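PDB 5JJP: nonribosomal peptide synthase from Streptomyces sp. MJ635-86F5, which probably activates an aliphatic beta-amino acid by ATP-dependent adenylation. Local coordinates for residues A[267-281]-A[294-308]. Residues are numbered along the deposited sequence; the frame is centred on the assembly and turned at random.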
loop_
_atom_site.group_PDB
_atom_site.type_symbol
_atom_site.label_atom_id
_atom_site.label_comp_id
_atom_site.label_asym_id
_atom_site.label_seq_id
_atom_site.Cartn_x
_atom_site.Cartn_y
_atom_site.Cartn_z
ATOM N N HIS A 267 -11.704 6.677 18.948
ATOM C CA HIS A 267 -13.109 6.654 19.420
ATOM C C HIS A 267 -14.046 7.403 18.527
ATOM O O HIS A 267 -15.061 6.894 18.150
ATOM C CB HIS A 267 -13.232 7.278 20.839
ATOM C CG HIS A 267 -12.802 6.364 21.924
ATOM N ND1 HIS A 267 -13.637 5.394 22.438
ATOM C CD2 HIS A 267 -11.618 6.239 22.578
ATOM C CE1 HIS A 267 -12.990 4.732 23.391
ATOM N NE2 HIS A 267 -11.770 5.239 23.507
ATOM N N GLU A 268 -13.713 8.638 18.186
ATOM C CA GLU A 268 -14.629 9.445 17.364
ATOM C C GLU A 268 -15.018 8.706 16.107
ATOM O O GLU A 268 -16.197 8.649 15.756
ATOM C CB GLU A 268 -14.010 10.808 17.005
ATOM C CG GLU A 268 -15.028 11.862 16.574
ATOM C CD GLU A 268 -14.402 13.159 16.006
ATOM O OE1 GLU A 268 -13.154 13.345 16.020
ATOM O OE2 GLU A 268 -15.182 14.017 15.534
ATOM N N ALA A 269 -14.042 8.118 15.419
ATOM C CA ALA A 269 -14.326 7.415 14.151
ATOM C C ALA A 269 -14.643 5.912 14.337
ATOM O O ALA A 269 -14.788 5.196 13.364
ATOM C CB ALA A 269 -13.155 7.580 13.197
ATOM N N ALA A 270 -14.746 5.459 15.586
ATOM C CA ALA A 270 -15.191 4.116 15.900
ATOM C C ALA A 270 -14.321 3.128 15.116
ATOM O O ALA A 270 -14.814 2.207 14.469
ATOM C CB ALA A 270 -16.671 3.939 15.560
ATOM N N ILE A 271 -13.015 3.291 15.280
ATOM C CA ILE A 271 -12.044 2.458 14.567
ATOM C C ILE A 271 -11.978 1.010 15.096
ATOM O O ILE A 271 -11.794 0.790 16.307
ATOM C CB ILE A 271 -10.651 3.101 14.668
ATOM C CG1 ILE A 271 -10.673 4.484 14.026
ATOM C CG2 ILE A 271 -9.591 2.212 14.031
ATOM C CD1 ILE A 271 -11.001 4.483 12.536
ATOM N N THR A 272 -12.154 0.028 14.203
ATOM C CA THR A 272 -12.020 -1.390 14.577
ATOM C C THR A 272 -10.642 -1.956 14.296
ATOM O O THR A 272 -10.244 -2.929 14.916
ATOM C CB THR A 272 -13.029 -2.273 13.863
ATOM O OG1 THR A 272 -12.823 -2.209 12.450
ATOM C CG2 THR A 272 -14.477 -1.802 14.193
ATOM N N GLN A 273 -9.895 -1.352 13.379
ATOM C CA GLN A 273 -8.572 -1.893 13.055
ATOM C C GLN A 273 -7.586 -0.776 12.820
ATOM O O GLN A 273 -7.908 0.215 12.171
ATOM C CB GLN A 273 -8.670 -2.786 11.830
ATOM C CG GLN A 273 -7.350 -3.460 11.448
ATOM C CD GLN A 273 -7.521 -4.449 10.324
ATOM O OE1 GLN A 273 -7.250 -4.135 9.183
ATOM N NE2 GLN A 273 -8.050 -5.625 10.640
ATOM N N VAL A 274 -6.422 -0.892 13.434
ATOM C CA VAL A 274 -5.410 0.107 13.269
ATOM C C VAL A 274 -4.232 -0.480 12.487
ATOM O O VAL A 274 -3.766 -1.576 12.782
ATOM C CB VAL A 274 -4.898 0.656 14.573
ATOM C CG1 VAL A 274 -3.678 1.542 14.304
ATOM C CG2 VAL A 274 -5.951 1.472 15.258
ATOM N N HIS A 275 -3.816 0.240 11.456
ATOM C CA HIS A 275 -2.609 -0.061 10.696
ATOM C C HIS A 275 -1.547 0.961 11.058
ATOM O O HIS A 275 -1.823 2.162 11.078
ATOM C CB HIS A 275 -2.851 0.091 9.180
ATOM C CG HIS A 275 -3.767 -0.929 8.597
ATOM N ND1 HIS A 275 -3.985 -1.037 7.244
ATOM C CD2 HIS A 275 -4.515 -1.889 9.176
ATOM C CE1 HIS A 275 -4.808 -2.031 7.008
ATOM N NE2 HIS A 275 -5.179 -2.543 8.173
ATOM N N GLY A 276 -0.352 0.492 11.308
ATOM C CA GLY A 276 0.741 1.388 11.650
ATOM C C GLY A 276 2.030 0.651 11.917
ATOM O O GLY A 276 2.024 -0.564 12.022
ATOM N N VAL A 277 3.140 1.381 11.985
ATOM C CA VAL A 277 4.422 0.795 12.465
ATOM C C VAL A 277 4.318 0.517 13.967
ATOM O O VAL A 277 3.535 1.137 14.641
ATOM C CB VAL A 277 5.647 1.698 12.165
ATOM C CG1 VAL A 277 5.861 1.825 10.649
ATOM C CG2 VAL A 277 5.514 3.095 12.773
ATOM N N PRO A 278 5.088 -0.436 14.480
ATOM C CA PRO A 278 5.087 -0.765 15.894
ATOM C C PRO A 278 5.283 0.428 16.817
ATOM O O PRO A 278 4.607 0.529 17.803
ATOM C CB PRO A 278 6.300 -1.695 16.020
ATOM C CG PRO A 278 6.365 -2.392 14.712
ATOM C CD PRO A 278 5.976 -1.338 13.709
ATOM N N SER A 279 6.240 1.301 16.498
ATOM C CA SER A 279 6.615 2.456 17.343
ATOM C C SER A 279 5.502 3.453 17.522
ATOM O O SER A 279 5.543 4.261 18.423
ATOM C CB SER A 279 7.820 3.189 16.746
ATOM O OG SER A 279 7.529 3.741 15.456
ATOM N N LEU A 280 4.510 3.428 16.644
ATOM C CA LEU A 280 3.285 4.187 16.853
ATOM C C LEU A 280 2.785 4.076 18.294
ATOM O O LEU A 280 2.259 5.037 18.851
ATOM C CB LEU A 280 2.208 3.664 15.905
ATOM C CG LEU A 280 0.790 4.092 16.183
ATOM C CD1 LEU A 280 0.684 5.595 15.997
ATOM C CD2 LEU A 280 -0.164 3.377 15.233
ATOM N N TRP A 281 2.880 2.878 18.858
ATOM C CA TRP A 281 2.238 2.582 20.138
ATOM C C TRP A 281 3.075 2.966 21.369
ATOM O O TRP A 281 2.517 3.139 22.434
ATOM C CB TRP A 281 1.877 1.090 20.193
ATOM C CG TRP A 281 0.828 0.726 19.162
ATOM C CD1 TRP A 281 1.047 0.185 17.935
ATOM C CD2 TRP A 281 -0.568 0.927 19.263
ATOM N NE1 TRP A 281 -0.134 0.016 17.279
ATOM C CE2 TRP A 281 -1.142 0.462 18.080
ATOM C CE3 TRP A 281 -1.394 1.446 20.247
ATOM C CZ2 TRP A 281 -2.495 0.521 17.844
ATOM C CZ3 TRP A 281 -2.778 1.475 20.008
ATOM C CH2 TRP A 281 -3.297 1.040 18.822
ATOM N N GLY A 294 -8.671 1.760 27.165
ATOM C CA GLY A 294 -10.075 2.160 26.987
ATOM C C GLY A 294 -10.575 2.210 25.560
ATOM O O GLY A 294 -11.721 2.611 25.337
ATOM N N LEU A 295 -9.734 1.807 24.596
ATOM C CA LEU A 295 -10.151 1.742 23.167
ATOM C C LEU A 295 -11.127 0.591 22.889
ATOM O O LEU A 295 -10.767 -0.435 22.293
ATOM C CB LEU A 295 -8.943 1.604 22.244
ATOM C CG LEU A 295 -7.980 2.787 22.257
ATOM C CD1 LEU A 295 -6.665 2.353 21.630
ATOM C CD2 LEU A 295 -8.566 3.948 21.510
ATOM N N ASP A 296 -12.373 0.778 23.305
ATOM C CA ASP A 296 -13.359 -0.288 23.234
ATOM C C ASP A 296 -13.688 -0.763 21.823
ATOM O O ASP A 296 -13.919 -1.964 21.621
ATOM C CB ASP A 296 -14.639 0.106 24.002
ATOM C CG ASP A 296 -14.416 0.134 25.515
ATOM O OD1 ASP A 296 -13.600 -0.673 26.026
ATOM O OD2 ASP A 296 -15.073 0.944 26.201
ATOM N N PRO A 297 -13.736 0.148 20.847
ATOM C CA PRO A 297 -14.158 -0.321 19.512
ATOM C C PRO A 297 -13.103 -1.085 18.758
ATOM O O PRO A 297 -13.427 -1.819 17.801
ATOM C CB PRO A 297 -14.475 0.982 18.759
ATOM C CG PRO A 297 -14.663 1.988 19.831
ATOM C CD PRO A 297 -13.765 1.599 20.944
ATOM N N LEU A 298 -11.867 -0.977 19.211
ATOM C CA LEU A 298 -10.722 -1.558 18.515
ATOM C C LEU A 298 -10.699 -3.074 18.695
ATOM O O LEU A 298 -10.648 -3.545 19.818
ATOM C CB LEU A 298 -9.419 -0.960 19.050
ATOM C CG LEU A 298 -8.126 -1.348 18.323
ATOM C CD1 LEU A 298 -8.141 -0.821 16.913
ATOM C CD2 LEU A 298 -6.886 -0.835 19.017
ATOM N N ARG A 299 -10.742 -3.814 17.581
ATOM C CA ARG A 299 -10.695 -5.266 17.575
ATOM C C ARG A 299 -9.384 -5.795 17.045
ATOM O O ARG A 299 -9.041 -6.975 17.292
ATOM C CB ARG A 299 -11.798 -5.828 16.701
ATOM C CG ARG A 299 -13.169 -5.249 17.022
ATOM C CD ARG A 299 -14.223 -5.891 16.184
ATOM N NE ARG A 299 -14.288 -7.289 16.526
ATOM C CZ ARG A 299 -14.633 -8.272 15.693
ATOM N NH1 ARG A 299 -14.587 -9.504 16.127
ATOM N NH2 ARG A 299 -15.001 -8.045 14.424
ATOM N N SER A 300 -8.629 -4.984 16.305
ATOM C CA SER A 300 -7.478 -5.539 15.625
ATOM C C SER A 300 -6.414 -4.540 15.284
ATOM O O SER A 300 -6.685 -3.380 15.112
ATOM C CB SER A 300 -7.931 -6.259 14.368
ATOM O OG SER A 300 -8.718 -5.398 13.588
ATOM N N ILE A 301 -5.182 -5.022 15.163
ATOM C CA ILE A 301 -4.061 -4.164 14.812
ATOM C C ILE A 301 -3.162 -4.897 13.832
ATOM O O ILE A 301 -2.842 -6.072 14.026
ATOM C CB ILE A 301 -3.219 -3.814 16.044
ATOM C CG1 ILE A 301 -4.090 -3.172 17.136
ATOM C CG2 ILE A 301 -2.097 -2.872 15.659
ATOM C CD1 ILE A 301 -3.343 -2.924 18.456
ATOM N N LEU A 302 -2.740 -4.185 12.811
ATOM C CA LEU A 302 -1.828 -4.695 11.797
ATOM C C LEU A 302 -0.567 -3.845 11.807
ATOM O O LEU A 302 -0.668 -2.593 11.710
ATOM C CB LEU A 302 -2.516 -4.590 10.463
ATOM C CG LEU A 302 -1.752 -4.984 9.212
ATOM C CD1 LEU A 302 -1.435 -6.459 9.254
ATOM C CD2 LEU A 302 -2.529 -4.688 7.933
ATOM N N PHE A 303 0.576 -4.465 12.066
ATOM C CA PHE A 303 1.895 -3.744 12.033
ATOM C C PHE A 303 2.721 -4.119 10.863
ATOM O O PHE A 303 2.704 -5.255 10.468
ATOM C CB PHE A 303 2.920 -4.189 13.071
ATOM C CG PHE A 303 2.404 -4.423 14.383
ATOM C CD1 PHE A 303 1.843 -3.376 15.111
ATOM C CD2 PHE A 303 2.552 -5.661 14.954
ATOM C CE1 PHE A 303 1.368 -3.587 16.393
ATOM C CE2 PHE A 303 2.095 -5.879 16.235
ATOM C CZ PHE A 303 1.494 -4.845 16.957
ATOM N N SER A 304 3.615 -3.213 10.490
ATOM C CA SER A 304 4.704 -3.573 9.606
ATOM C C SER A 304 5.763 -2.545 9.548
ATOM O O SER A 304 5.569 -1.412 9.959
ATOM C CB SER A 304 4.169 -3.650 8.195
ATOM O OG SER A 304 3.807 -2.352 7.784
ATOM N N GLY A 305 6.864 -2.941 8.917
ATOM C CA GLY A 305 7.849 -1.993 8.390
ATOM C C GLY A 305 8.940 -1.672 9.384
ATOM O O GLY A 305 9.723 -0.721 9.185
ATOM N N GLU A 306 9.013 -2.477 10.447
ATOM C CA GLU A 306 9.882 -2.144 11.556
ATOM C C GLU A 306 9.835 -3.289 12.558
ATOM O O GLU A 306 8.808 -3.945 12.710
ATOM C CB GLU A 306 9.447 -0.765 12.084
ATOM C CG GLU A 306 9.719 -0.401 13.523
ATOM C CD GLU A 306 8.972 0.873 13.917
ATOM O OE1 GLU A 306 8.964 1.864 13.142
ATOM O OE2 GLU A 306 8.373 0.889 15.011
ATOM N N ASP A 307 10.983 -3.599 13.150
ATOM C CA ASP A 307 11.068 -4.620 14.188
ATOM C C ASP A 307 10.326 -4.114 15.419
ATOM O O ASP A 307 10.441 -2.959 15.760
ATOM C CB ASP A 307 12.536 -4.950 14.526
ATOM C CG ASP A 307 13.138 -6.032 13.596
ATOM O OD1 ASP A 307 14.142 -5.734 12.904
ATOM O OD2 ASP A 307 12.617 -7.179 13.551
ATOM N N PHE A 308 9.524 -4.980 16.032
ATOM C CA PHE A 308 8.752 -4.676 17.244
ATOM C C PHE A 308 9.505 -5.288 18.445
ATOM O O PHE A 308 9.528 -6.520 18.574
ATOM C CB PHE A 308 7.348 -5.331 17.145
ATOM C CG PHE A 308 6.247 -4.589 17.873
ATOM C CD1 PHE A 308 4.973 -4.451 17.303
ATOM C CD2 PHE A 308 6.458 -4.032 19.125
ATOM C CE1 PHE A 308 3.968 -3.756 17.967
ATOM C CE2 PHE A 308 5.447 -3.344 19.787
ATOM C CZ PHE A 308 4.197 -3.206 19.212
#
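Thr272 O gathers three donors from 294-308: Arg299 N at 2.9 Å, Ser300 N and, more distantly, Ser300 OG, which approaches well out of the carbonyl plane. From there a ladder of parallel backbone bonds runs on, from Val274 N to Ser300 O, from Leu302 N to Val274 O (2.8 Å and almost straight, 172°) and from Gly276 N to Leu302 O. On one face of this ladder the polar side chains form a short chain of hydrogen bonds. With CG anti to the backbone N (chi1 -177°) and the chain extended beyond it, the amide of Gln273 points NE2 in its own plane at Ser300 OG (3.0 Å), while its OE1 receives His275 NE2 (2.8 Å) near the plane of the imidazole; NE2 also bonds to Leu216 O. A leucine in place of Gln273 would probably leave the His275 ring without the acceptor that fixes its rotation and Ser300 OG without its donor. Strands 273-276 and 300-304 are central neighbours in a mixed six-stranded sheet of the adenylation fold, joined by a helical crossover. Leu302 CD2 adds a CH-pi contact on the same face as Gln273 and His275, 3.6 Å from the centroid of the His275 ring. On the face bearing Val274 and Ile301, Leu298 CD1 meets Val274 CG2, and Ile301 CD1 approaches the benzo rim of the Trp281 indole, 3.6 Å from CZ2; helix 310-319 packs here through Leu316. Beyond the strands, the Glu306 carboxylate reaches back to the 3-10 segment 278-280, where OE2 accepts Ser279 N at 2.6 Å.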